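Local structure of gamma-hexachlorocyclohexane dehydrochlorinase (Sphingomonas paucimobilis, 3A76) at residues I42-R47 and C91-T96; W62-I67 and N82-M87; L115-L120 and I162-P167; T134-R139 and F146-A151. The protein catalyses two successive 1,2-anti dehydrochlorinations that convert the pollutant gamma-hexachlorocyclohexane (lindane), via pentachlorocyclohexene, to a tetrachlorocyclohexadiene. One frame throughout, in Å; residues are numbered along the deposited sequence.

Contact 1: I42-R47 and C91-T96; sequences IAVDKR and CIHYGT
Asp45 presents its carboxylate to His93 almost in the plane of the imidazole, the two flat groups being turned only 20° against each other. OD1 of Asp45 comes in at the ring edge and takes a nearly straight bond (166°) from ND1 of His93; its modelled length of 2.5 Å is so short that the exact value is doubtful. The other oxygen, Asp45 OD2, is met from above the carboxylate plane by the backbone N of His93 at 2.8 Å. One residue can supply both donors because CG of His93 lies beside its own backbone N (chi1 -69°), which swings ND1 back toward the acid. The residue before Asp45 on helix 22-45 adds an apolar touch: Val44 CG1 lies 3.5 Å from His93 CE1, set obliquely to the ring. Water 1 ties the two backbones together, donating to Asp45 O at 2.6 Å and accepting from Cys91 N at 3.1 Å. Outside this pair, Trp85 NE1 bonds to Val44 O, and strand 107-120 backs the imidazole through Val114 and Leu116. Were a leucine to stand in place of Asp45, ND1 and the amide of His93 would probably both lose their acceptor and the ring would be freer to turn. The contact thus illustrates how a helix of a SnoaL-like domain can orient a residue on its sheet: Asp45 holds ND1, and a bound spermidine touches His93, which would be consistent with the inferred role of this histidine as proton acceptor.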
# COMPACT_ATOMS: atom_id res chain seq x y z
N ILE B 42 -10.85 -1.49 6.00
CA ILE B 42 -11.23 -2.86 6.35
C ILE B 42 -12.71 -2.95 6.71
O ILE B 42 -13.42 -3.86 6.25
CB ILE B 42 -10.35 -3.39 7.53
CG1 ILE B 42 -8.89 -3.53 7.07
CG2 ILE B 42 -10.90 -4.75 8.06
CD1 ILE B 42 -7.86 -3.47 8.19
N ALA B 43 -13.19 -1.99 7.50
CA ALA B 43 -14.56 -2.02 7.99
C ALA B 43 -15.53 -1.85 6.85
O ALA B 43 -16.60 -2.47 6.84
CB ALA B 43 -14.78 -0.95 9.06
N VAL B 44 -15.16 -1.04 5.87
CA VAL B 44 -16.00 -0.84 4.70
C VAL B 44 -16.00 -2.10 3.81
O VAL B 44 -17.04 -2.53 3.32
CB VAL B 44 -15.54 0.39 3.88
CG1 VAL B 44 -16.12 0.33 2.48
CG2 VAL B 44 -15.93 1.69 4.58
N ASP B 45 -14.81 -2.67 3.62
CA ASP B 45 -14.59 -3.76 2.67
C ASP B 45 -15.08 -5.08 3.24
O ASP B 45 -15.66 -5.88 2.52
CB ASP B 45 -13.10 -3.90 2.35
CG ASP B 45 -12.52 -2.69 1.64
OD1 ASP B 45 -13.27 -1.96 0.95
OD2 ASP B 45 -11.30 -2.49 1.75
N LYS B 46 -14.80 -5.30 4.52
CA LYS B 46 -15.21 -6.51 5.22
C LYS B 46 -16.60 -6.38 5.87
O LYS B 46 -17.11 -7.34 6.43
CB LYS B 46 -14.16 -6.93 6.26
CG LYS B 46 -12.96 -7.70 5.68
CD LYS B 46 -12.24 -6.93 4.57
CE LYS B 46 -10.85 -7.48 4.35
NZ LYS B 46 -10.26 -6.89 3.16
N ARG B 47 -17.22 -5.21 5.74
CA ARG B 47 -18.60 -4.92 6.20
C ARG B 47 -18.76 -5.14 7.68
O ARG B 47 -19.64 -5.87 8.13
CB ARG B 47 -19.66 -5.63 5.35
CG ARG B 47 -19.49 -5.26 3.90
CD ARG B 47 -20.65 -5.63 3.02
NE ARG B 47 -20.35 -5.24 1.64
CZ ARG B 47 -21.26 -5.12 0.69
NH1 ARG B 47 -20.91 -4.75 -0.54
NH2 ARG B 47 -22.54 -5.37 0.96
N CYS B 91 -16.16 -4.83 -2.65
CA CYS B 91 -15.12 -3.92 -3.09
C CYS B 91 -13.91 -4.15 -2.21
O CYS B 91 -14.01 -4.77 -1.14
CB CYS B 91 -15.59 -2.46 -2.98
SG CYS B 91 -16.02 -2.02 -1.33
N ILE B 92 -12.77 -3.63 -2.65
CA ILE B 92 -11.59 -3.64 -1.81
C ILE B 92 -10.81 -2.31 -1.94
O ILE B 92 -10.52 -1.87 -3.05
CB ILE B 92 -10.70 -4.90 -2.11
CG1 ILE B 92 -9.60 -5.05 -1.06
CG2 ILE B 92 -10.21 -4.94 -3.59
CD1 ILE B 92 -8.45 -4.31 -1.40
N HIS B 93 -10.49 -1.70 -0.80
CA HIS B 93 -9.68 -0.48 -0.71
C HIS B 93 -8.20 -0.77 -0.38
O HIS B 93 -7.90 -1.33 0.67
CB HIS B 93 -10.21 0.43 0.41
CG HIS B 93 -11.54 1.05 0.13
ND1 HIS B 93 -12.72 0.36 0.28
CD2 HIS B 93 -11.87 2.30 -0.26
CE1 HIS B 93 -13.73 1.16 -0.00
NE2 HIS B 93 -13.25 2.35 -0.33
N TYR B 94 -7.30 -0.36 -1.26
CA TYR B 94 -5.87 -0.40 -0.96
C TYR B 94 -5.34 1.00 -0.60
O TYR B 94 -5.10 1.82 -1.48
CB TYR B 94 -5.05 -0.97 -2.14
CG TYR B 94 -5.43 -2.36 -2.60
CD1 TYR B 94 -4.99 -3.49 -1.91
CD2 TYR B 94 -6.18 -2.56 -3.77
CE1 TYR B 94 -5.33 -4.77 -2.33
CE2 TYR B 94 -6.52 -3.84 -4.19
CZ TYR B 94 -6.08 -4.95 -3.47
OH TYR B 94 -6.39 -6.23 -3.89
N GLY B 95 -5.15 1.24 0.69
CA GLY B 95 -4.64 2.47 1.23
C GLY B 95 -3.14 2.49 1.39
O GLY B 95 -2.54 1.59 2.00
N THR B 96 -2.54 3.54 0.82
CA THR B 96 -1.10 3.73 0.76
C THR B 96 -0.80 5.23 0.99
O THR B 96 -1.73 6.08 1.00
CB THR B 96 -0.53 3.37 -0.66
OG1 THR B 96 -1.04 4.30 -1.62
CG2 THR B 96 -0.92 1.99 -1.12
O HOH W 1 -16.73 -5.91 0.20

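Contact 2: W62-I67 and N82-M87; sequences WTIEGI and NVLWPM
Leu84 forks between two side chains of strand 60-64. Its CD1 lies 3.7 Å from Trp62 CH2, reaching the far corner of the indole obliquely, while Leu84 CD2 faces Ile64 CD1 at 4.4 Å. Farther along, where the chain has left the strand, Ile67 does the dividing: its CG2 meets Val83 CG1 at 4.2 Å, and its CD1 approaches Met87 CE at 4.3 Å. Every touch is between carbons. The indole reaches the helix because CG of Trp62 is anti to its backbone N (chi1 -178°), and it is held from outside by a stack on Trp56 and by Ala76 and Leu79 of helix 72-87. Ile67 is brought round by a type II beta turn, closed by Ile67 N to Ile64 O at 2.8 Å, with Gly66 at the positive-phi corner. On the helix side Trp85 bonds through NE1 to Val44 O, fixing the last turns against helix 22-45. The result is a strand-to-helix joint of the SnoaL-like fold without polar links of its own. Leu84 comes within about 6 Å of the His93 side chain and Ile64 touches a bound spermidine, so these aliphatic groups probably border the active-site pocket, a nonpolar setting consistent with a chlorinated hydrocarbon substrate.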
# COMPACT_ATOMS: atom_id res chain seq x y z
N TRP B 62 -17.52 12.85 8.04
CA TRP B 62 -17.07 12.05 6.91
C TRP B 62 -17.77 12.50 5.63
O TRP B 62 -18.97 12.34 5.48
CB TRP B 62 -17.28 10.55 7.20
CG TRP B 62 -16.81 9.57 6.12
CD1 TRP B 62 -15.93 9.80 5.10
CD2 TRP B 62 -17.21 8.19 5.99
NE1 TRP B 62 -15.76 8.67 4.35
CE2 TRP B 62 -16.53 7.66 4.87
CE3 TRP B 62 -18.06 7.34 6.72
CZ2 TRP B 62 -16.70 6.34 4.44
CZ3 TRP B 62 -18.22 6.02 6.31
CH2 TRP B 62 -17.54 5.53 5.17
N THR B 63 -16.99 13.07 4.73
CA THR B 63 -17.51 13.53 3.46
C THR B 63 -16.91 12.70 2.33
O THR B 63 -15.72 12.38 2.32
CB THR B 63 -17.18 15.02 3.22
OG1 THR B 63 -17.73 15.82 4.28
CG2 THR B 63 -17.73 15.49 1.90
N ILE B 64 -17.77 12.34 1.38
CA ILE B 64 -17.34 11.79 0.12
C ILE B 64 -17.95 12.68 -0.95
O ILE B 64 -19.18 12.78 -1.08
CB ILE B 64 -17.76 10.30 -0.05
CG1 ILE B 64 -17.04 9.41 0.99
CG2 ILE B 64 -17.47 9.82 -1.47
CD1 ILE B 64 -17.57 7.94 1.10
N GLU B 65 -17.09 13.37 -1.70
CA GLU B 65 -17.55 14.23 -2.78
C GLU B 65 -18.43 13.46 -3.75
O GLU B 65 -18.07 12.37 -4.18
CB GLU B 65 -16.37 14.87 -3.51
CG GLU B 65 -15.78 16.06 -2.80
CD GLU B 65 -14.44 16.49 -3.39
OE1 GLU B 65 -13.46 16.50 -2.62
OE2 GLU B 65 -14.37 16.81 -4.60
N GLY B 66 -19.59 14.02 -4.08
CA GLY B 66 -20.54 13.37 -4.96
C GLY B 66 -21.47 12.41 -4.24
O GLY B 66 -22.37 11.84 -4.86
N ILE B 67 -21.24 12.23 -2.94
CA ILE B 67 -22.03 11.30 -2.11
C ILE B 67 -22.67 11.99 -0.90
O ILE B 67 -23.83 11.73 -0.56
CB ILE B 67 -21.17 10.09 -1.62
CG1 ILE B 67 -20.78 9.18 -2.79
CG2 ILE B 67 -21.86 9.31 -0.48
CD1 ILE B 67 -21.92 8.75 -3.66
N ASN B 82 -26.67 2.27 3.89
CA ASN B 82 -27.68 2.78 2.94
C ASN B 82 -27.13 3.19 1.59
O ASN B 82 -27.89 3.35 0.62
CB ASN B 82 -28.51 3.92 3.56
CG ASN B 82 -29.25 3.49 4.84
OD1 ASN B 82 -29.88 2.42 4.88
ND2 ASN B 82 -29.18 4.32 5.87
N VAL B 83 -25.81 3.37 1.52
CA VAL B 83 -25.14 3.80 0.28
C VAL B 83 -24.01 2.84 -0.13
O VAL B 83 -24.08 2.23 -1.18
CB VAL B 83 -24.61 5.27 0.36
CG1 VAL B 83 -24.13 5.76 -1.01
CG2 VAL B 83 -25.68 6.21 0.90
N LEU B 84 -22.97 2.72 0.70
CA LEU B 84 -21.76 2.00 0.27
C LEU B 84 -22.01 0.51 0.05
O LEU B 84 -21.77 0.00 -1.05
CB LEU B 84 -20.57 2.23 1.22
CG LEU B 84 -20.04 3.68 1.32
CD1 LEU B 84 -18.80 3.73 2.20
CD2 LEU B 84 -19.79 4.31 -0.05
N TRP B 85 -22.52 -0.17 1.08
CA TRP B 85 -22.77 -1.60 0.96
C TRP B 85 -23.78 -1.94 -0.12
O TRP B 85 -23.49 -2.77 -0.97
CB TRP B 85 -22.99 -2.26 2.34
CG TRP B 85 -21.77 -2.07 3.22
CD1 TRP B 85 -20.47 -1.96 2.80
CD2 TRP B 85 -21.72 -1.95 4.65
NE1 TRP B 85 -19.63 -1.80 3.87
CE2 TRP B 85 -20.37 -1.79 5.02
CE3 TRP B 85 -22.70 -1.97 5.66
CZ2 TRP B 85 -19.96 -1.64 6.35
CZ3 TRP B 85 -22.29 -1.84 7.00
CH2 TRP B 85 -20.93 -1.67 7.32
N PRO B 86 -24.95 -1.27 -0.17
CA PRO B 86 -25.86 -1.54 -1.30
C PRO B 86 -25.30 -1.22 -2.69
O PRO B 86 -25.76 -1.81 -3.66
CB PRO B 86 -27.08 -0.64 -1.02
CG PRO B 86 -26.99 -0.32 0.43
CD PRO B 86 -25.53 -0.30 0.78
N MET B 87 -24.33 -0.32 -2.79
CA MET B 87 -23.74 0.10 -4.08
C MET B 87 -22.91 -1.00 -4.78
O MET B 87 -22.87 -1.08 -6.01
CB MET B 87 -22.88 1.35 -3.87
CG MET B 87 -22.37 2.01 -5.14
SD MET B 87 -21.46 3.55 -4.82
CE MET B 87 -22.81 4.72 -4.71

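Contact 3: L115-L120 and I162-P167; sequences LLLGNL and IHFAPP. With SPD (spermidine), chain D.
Phe164 and Leu117 join the C-terminal arm of the chain to strand 107-120 of the curved sheet in this SnoaL-like fold. Here the packing is close: the two side chains cross at about a right angle, with Leu117 CD2 at 3.9 Å from Phe164 CZ, and Gly118 O lies in the ring plane at the edge, 3.8 Å from Phe164 CD1. Tyr155 of the second subunit stacks on the same ring, and the backbone of Ala165 bonds to that subunit too, so the arm is wedged into the trimer interface. Beside it, Asn119 ND2 donates to Phe164 O at 2.9 Å with a fairly straight bond (163°), the oxygen lying in the plane of the amide. That amide is fixed at its other end too: Ser126 OG bonds to Asn119 OD1 and also to Phe164 N, so one hydroxyl ties strand and arm together.

The solvent side is looser. His163 is exposed, and although its ring runs roughly parallel to the Asn119 amide, with 18° between the planes, His163 NE2 lies 3.3 Å from Asn119 OD1 at an angle too poor for a hydrogen bond. His163 NE2 makes a weak hydrogen bond to Asn124 OD1. Past Ala165 the arm leaves the strand altogether and meets a bound spermidine, not the one at His93: Pro167 CB sits 3.7 Å from C2 of the polyamine.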
# COMPACT_ATOMS: atom_id res chain seq x y z
N LEU B 115 -6.51 3.04 -3.71
CA LEU B 115 -6.95 2.36 -4.91
C LEU B 115 -8.07 1.41 -4.52
O LEU B 115 -7.89 0.52 -3.67
CB LEU B 115 -5.76 1.61 -5.53
CG LEU B 115 -5.73 1.09 -6.97
CD1 LEU B 115 -5.77 -0.43 -6.99
CD2 LEU B 115 -6.75 1.73 -7.93
N LEU B 116 -9.24 1.64 -5.14
CA LEU B 116 -10.42 0.82 -4.92
C LEU B 116 -10.78 0.02 -6.16
O LEU B 116 -10.98 0.58 -7.24
CB LEU B 116 -11.63 1.69 -4.52
CG LEU B 116 -13.02 1.03 -4.34
CD1 LEU B 116 -13.90 1.82 -3.42
CD2 LEU B 116 -13.77 0.85 -5.67
N LEU B 117 -10.90 -1.30 -5.97
CA LEU B 117 -11.47 -2.20 -6.98
C LEU B 117 -12.76 -2.80 -6.44
O LEU B 117 -12.80 -3.26 -5.30
CB LEU B 117 -10.48 -3.34 -7.28
CG LEU B 117 -9.07 -2.96 -7.66
CD1 LEU B 117 -8.19 -4.21 -7.76
CD2 LEU B 117 -9.09 -2.18 -8.95
N GLY B 118 -13.81 -2.81 -7.25
CA GLY B 118 -15.09 -3.36 -6.81
C GLY B 118 -16.03 -3.76 -7.92
O GLY B 118 -15.78 -3.50 -9.08
N ASN B 119 -17.12 -4.41 -7.54
CA ASN B 119 -18.21 -4.68 -8.48
C ASN B 119 -19.45 -3.91 -8.06
O ASN B 119 -19.97 -4.12 -6.97
CB ASN B 119 -18.54 -6.17 -8.58
CG ASN B 119 -17.60 -6.93 -9.49
OD1 ASN B 119 -17.38 -6.53 -10.63
ND2 ASN B 119 -17.07 -8.04 -9.00
N LEU B 120 -19.92 -3.03 -8.94
CA LEU B 120 -21.16 -2.29 -8.69
C LEU B 120 -22.37 -3.19 -8.86
O LEU B 120 -22.47 -3.89 -9.85
CB LEU B 120 -21.28 -1.11 -9.65
CG LEU B 120 -20.25 0.02 -9.51
CD1 LEU B 120 -20.37 0.95 -10.71
CD2 LEU B 120 -20.41 0.76 -8.18
N ILE B 162 -13.77 -6.63 -18.67
CA ILE B 162 -13.16 -7.13 -17.45
C ILE B 162 -14.20 -7.20 -16.34
O ILE B 162 -14.98 -6.27 -16.14
CB ILE B 162 -11.94 -6.25 -17.03
CG1 ILE B 162 -10.86 -6.32 -18.11
CG2 ILE B 162 -11.40 -6.66 -15.67
CD1 ILE B 162 -9.92 -5.14 -18.15
N HIS B 163 -14.22 -8.34 -15.65
CA HIS B 163 -15.07 -8.53 -14.49
C HIS B 163 -14.30 -9.25 -13.38
O HIS B 163 -13.88 -10.40 -13.54
CB HIS B 163 -16.34 -9.28 -14.87
CG HIS B 163 -17.38 -9.26 -13.80
ND1 HIS B 163 -17.57 -10.30 -12.91
CD2 HIS B 163 -18.27 -8.30 -13.44
CE1 HIS B 163 -18.53 -9.99 -12.07
NE2 HIS B 163 -18.98 -8.78 -12.37
N PHE B 164 -14.12 -8.57 -12.26
CA PHE B 164 -13.44 -9.11 -11.10
C PHE B 164 -14.28 -10.23 -10.52
O PHE B 164 -15.48 -10.04 -10.28
CB PHE B 164 -13.22 -8.04 -10.04
CG PHE B 164 -12.40 -6.85 -10.49
CD1 PHE B 164 -12.91 -5.56 -10.39
CD2 PHE B 164 -11.12 -7.02 -10.99
CE1 PHE B 164 -12.15 -4.46 -10.80
CE2 PHE B 164 -10.37 -5.92 -11.40
CZ PHE B 164 -10.90 -4.64 -11.30
N ALA B 165 -13.67 -11.40 -10.29
CA ALA B 165 -14.43 -12.58 -9.86
C ALA B 165 -13.53 -13.57 -9.16
O ALA B 165 -12.34 -13.60 -9.42
CB ALA B 165 -15.09 -13.25 -11.06
N PRO B 166 -14.09 -14.41 -8.28
CA PRO B 166 -13.23 -15.40 -7.61
C PRO B 166 -12.64 -16.40 -8.61
O PRO B 166 -13.20 -16.58 -9.71
CB PRO B 166 -14.18 -16.06 -6.60
CG PRO B 166 -15.33 -15.11 -6.45
CD PRO B 166 -15.49 -14.51 -7.82
N PRO B 167 -11.52 -17.05 -8.25
CA PRO B 167 -10.76 -17.91 -9.18
C PRO B 167 -11.56 -19.03 -9.87
O PRO B 167 -11.22 -19.43 -10.99
CB PRO B 167 -9.66 -18.51 -8.29
CG PRO B 167 -10.11 -18.30 -6.91
CD PRO B 167 -10.93 -17.06 -6.90
N1 SPD D . -8.18 -21.91 -8.08
C2 SPD D . -8.16 -21.50 -6.69
C3 SPD D . -6.74 -21.18 -6.23
C4 SPD D . -6.08 -20.06 -7.01
C5 SPD D . -5.10 -19.36 -6.09
N6 SPD D . -3.80 -19.13 -6.71
C7 SPD D . -3.34 -17.77 -6.92
C8 SPD D . -1.85 -17.62 -6.63
C9 SPD D . -1.66 -16.65 -5.48
N10 SPD D . -0.24 -16.39 -5.27

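Contact 4: T134-R139 and F146-A151; sequences TDEYER and FSKRNA
Arg149 and Asp135 lie side by side as a non-hydrogen-bonded pair of the hairpin formed by strands 125-140 and 143-158. From the start Arg149 runs along the acid: its CB is 3.3 Å from Asp135 OD2, and CG and CD follow the same oxygen, CG also packing on Trp62. A bend at chi3 (-75°) then turns the head side-on, so that Arg149 NE bonds to Asp135 OD2 at 2.8 Å. At the tip, Arg149 NH1 bonds to Asp135 OD1 at 2.6 Å, both oxygens being met on their syn sides. Phe146 CE1 stands 3.3 Å above the guanidinium plane, and Phe133 adds a cation-pi contact. Over a face of the Phe146 ring comes Tyr137 CE2, 3.6 Å from Phe146 CE1. A classic beta bulge shifts the register here: Glu136 O accepts from Ser147 N at 2.7 Å and from Lys148 N at 3.0 Å. A methionine in place of Arg149 is likely to leave the buried Asp135 carboxylate without its cationic mate. As a worked case of charge burial, the pair shows a bidentate salt bridge bounded by aromatic rings; it would probably favour the ionised acid, whose charge would help offset Lys40 close to Arg149 NH2.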
# COMPACT_ATOMS: atom_id res chain seq x y z
N THR B 134 -8.23 13.45 2.64
CA THR B 134 -7.73 14.59 3.39
C THR B 134 -8.38 14.42 4.76
O THR B 134 -9.60 14.46 4.89
CB THR B 134 -8.13 15.94 2.75
OG1 THR B 134 -7.89 15.89 1.34
CG2 THR B 134 -7.32 17.12 3.36
N ASP B 135 -7.54 14.19 5.76
CA ASP B 135 -8.02 13.76 7.06
C ASP B 135 -7.54 14.68 8.17
O ASP B 135 -6.48 15.33 8.06
CB ASP B 135 -7.54 12.33 7.36
CG ASP B 135 -8.09 11.29 6.40
OD1 ASP B 135 -7.41 10.26 6.19
OD2 ASP B 135 -9.21 11.48 5.87
N GLU B 136 -8.32 14.70 9.25
CA GLU B 136 -7.91 15.28 10.51
C GLU B 136 -8.16 14.25 11.57
O GLU B 136 -9.21 13.60 11.57
CB GLU B 136 -8.73 16.52 10.83
CG GLU B 136 -8.50 17.72 9.93
CD GLU B 136 -9.44 18.86 10.30
OE1 GLU B 136 -9.77 19.66 9.41
OE2 GLU B 136 -9.86 18.92 11.48
N TYR B 137 -7.19 14.10 12.47
CA TYR B 137 -7.30 13.19 13.61
C TYR B 137 -7.20 13.95 14.93
O TYR B 137 -6.48 14.95 15.04
CB TYR B 137 -6.21 12.10 13.56
CG TYR B 137 -6.16 11.34 12.26
CD1 TYR B 137 -5.35 11.76 11.20
CD2 TYR B 137 -6.94 10.20 12.09
CE1 TYR B 137 -5.30 11.05 9.99
CE2 TYR B 137 -6.90 9.49 10.89
CZ TYR B 137 -6.09 9.91 9.84
OH TYR B 137 -6.08 9.19 8.66
N GLU B 138 -7.93 13.48 15.93
CA GLU B 138 -7.99 14.18 17.21
C GLU B 138 -7.82 13.21 18.36
O GLU B 138 -8.47 12.16 18.40
CB GLU B 138 -9.33 14.91 17.33
CG GLU B 138 -9.47 15.80 18.54
CD GLU B 138 -10.68 16.71 18.42
OE1 GLU B 138 -10.75 17.48 17.44
OE2 GLU B 138 -11.57 16.63 19.30
N ARG B 139 -6.94 13.58 19.29
CA ARG B 139 -6.70 12.78 20.48
C ARG B 139 -7.44 13.38 21.68
O ARG B 139 -7.17 14.52 22.08
CB ARG B 139 -5.20 12.71 20.76
CG ARG B 139 -4.78 11.63 21.73
CD ARG B 139 -3.69 12.18 22.59
NE ARG B 139 -2.54 11.30 22.73
CZ ARG B 139 -1.29 11.66 22.40
NH1 ARG B 139 -1.03 12.87 21.91
NH2 ARG B 139 -0.30 10.80 22.57
N PHE B 146 -10.77 9.75 14.09
CA PHE B 146 -10.99 10.69 13.01
C PHE B 146 -11.79 11.86 13.55
O PHE B 146 -12.80 11.68 14.24
CB PHE B 146 -11.80 10.04 11.88
CG PHE B 146 -11.00 9.19 10.94
CD1 PHE B 146 -10.48 9.73 9.77
CD2 PHE B 146 -10.83 7.83 11.18
CE1 PHE B 146 -9.77 8.93 8.86
CE2 PHE B 146 -10.11 7.02 10.28
CZ PHE B 146 -9.58 7.58 9.12
N SER B 147 -11.34 13.06 13.22
CA SER B 147 -12.12 14.27 13.42
C SER B 147 -12.79 14.64 12.11
O SER B 147 -13.89 15.21 12.08
CB SER B 147 -11.24 15.41 13.88
OG SER B 147 -11.79 16.65 13.44
N LYS B 148 -12.11 14.34 11.01
CA LYS B 148 -12.65 14.63 9.69
C LYS B 148 -12.03 13.68 8.68
O LYS B 148 -10.93 13.15 8.90
CB LYS B 148 -12.36 16.09 9.30
CG LYS B 148 -13.43 16.76 8.45
CD LYS B 148 -13.28 18.29 8.40
CE LYS B 148 -13.76 18.99 9.70
NZ LYS B 148 -15.25 19.03 9.86
N ARG B 149 -12.75 13.47 7.58
CA ARG B 149 -12.23 12.82 6.39
C ARG B 149 -12.92 13.43 5.21
O ARG B 149 -14.15 13.45 5.16
CB ARG B 149 -12.45 11.29 6.40
CG ARG B 149 -12.34 10.64 4.99
CD ARG B 149 -11.90 9.17 5.00
NE ARG B 149 -10.48 9.03 5.30
CZ ARG B 149 -9.79 7.89 5.30
NH1 ARG B 149 -8.49 7.92 5.59
NH2 ARG B 149 -10.37 6.72 5.01
N ASN B 150 -12.14 13.92 4.25
CA ASN B 150 -12.67 14.18 2.91
C ASN B 150 -12.08 13.16 1.92
O ASN B 150 -10.88 12.90 1.90
CB ASN B 150 -12.41 15.63 2.47
CG ASN B 150 -13.00 15.94 1.10
OD1 ASN B 150 -12.35 15.74 0.07
ND2 ASN B 150 -14.23 16.46 1.08
N ALA B 151 -12.96 12.58 1.12
CA ALA B 151 -12.58 11.63 0.11
C ALA B 151 -12.92 12.27 -1.21
O ALA B 151 -14.06 12.62 -1.47
CB ALA B 151 -13.33 10.33 0.28

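How the contacts relate
Contacts 1 and 3 are buried and contacts 2 and 4 partly so, yet all four reach one curved sheet. Contact 1 is the most central, its centre about 7 Å from the centre of the chain, and contact 3 the farthest, its centre about 17 Å away. Strand pairing links contact 1 to contact 3 through Ile92 and Tyr94, and contact 2 to contact 4 through Thr63. Trp85 of contact 2 reaches back to contact 1. Chemistry follows place: a histidine-carboxylate pair at the inferred active site, aliphatic carbons at its border, a salt bridge among aromatics in the hairpin, and an amide with a ring where the arm meets the trimer. Contacts 1 and 3 involve the second subunit; no other protein chain touches 2 or 4.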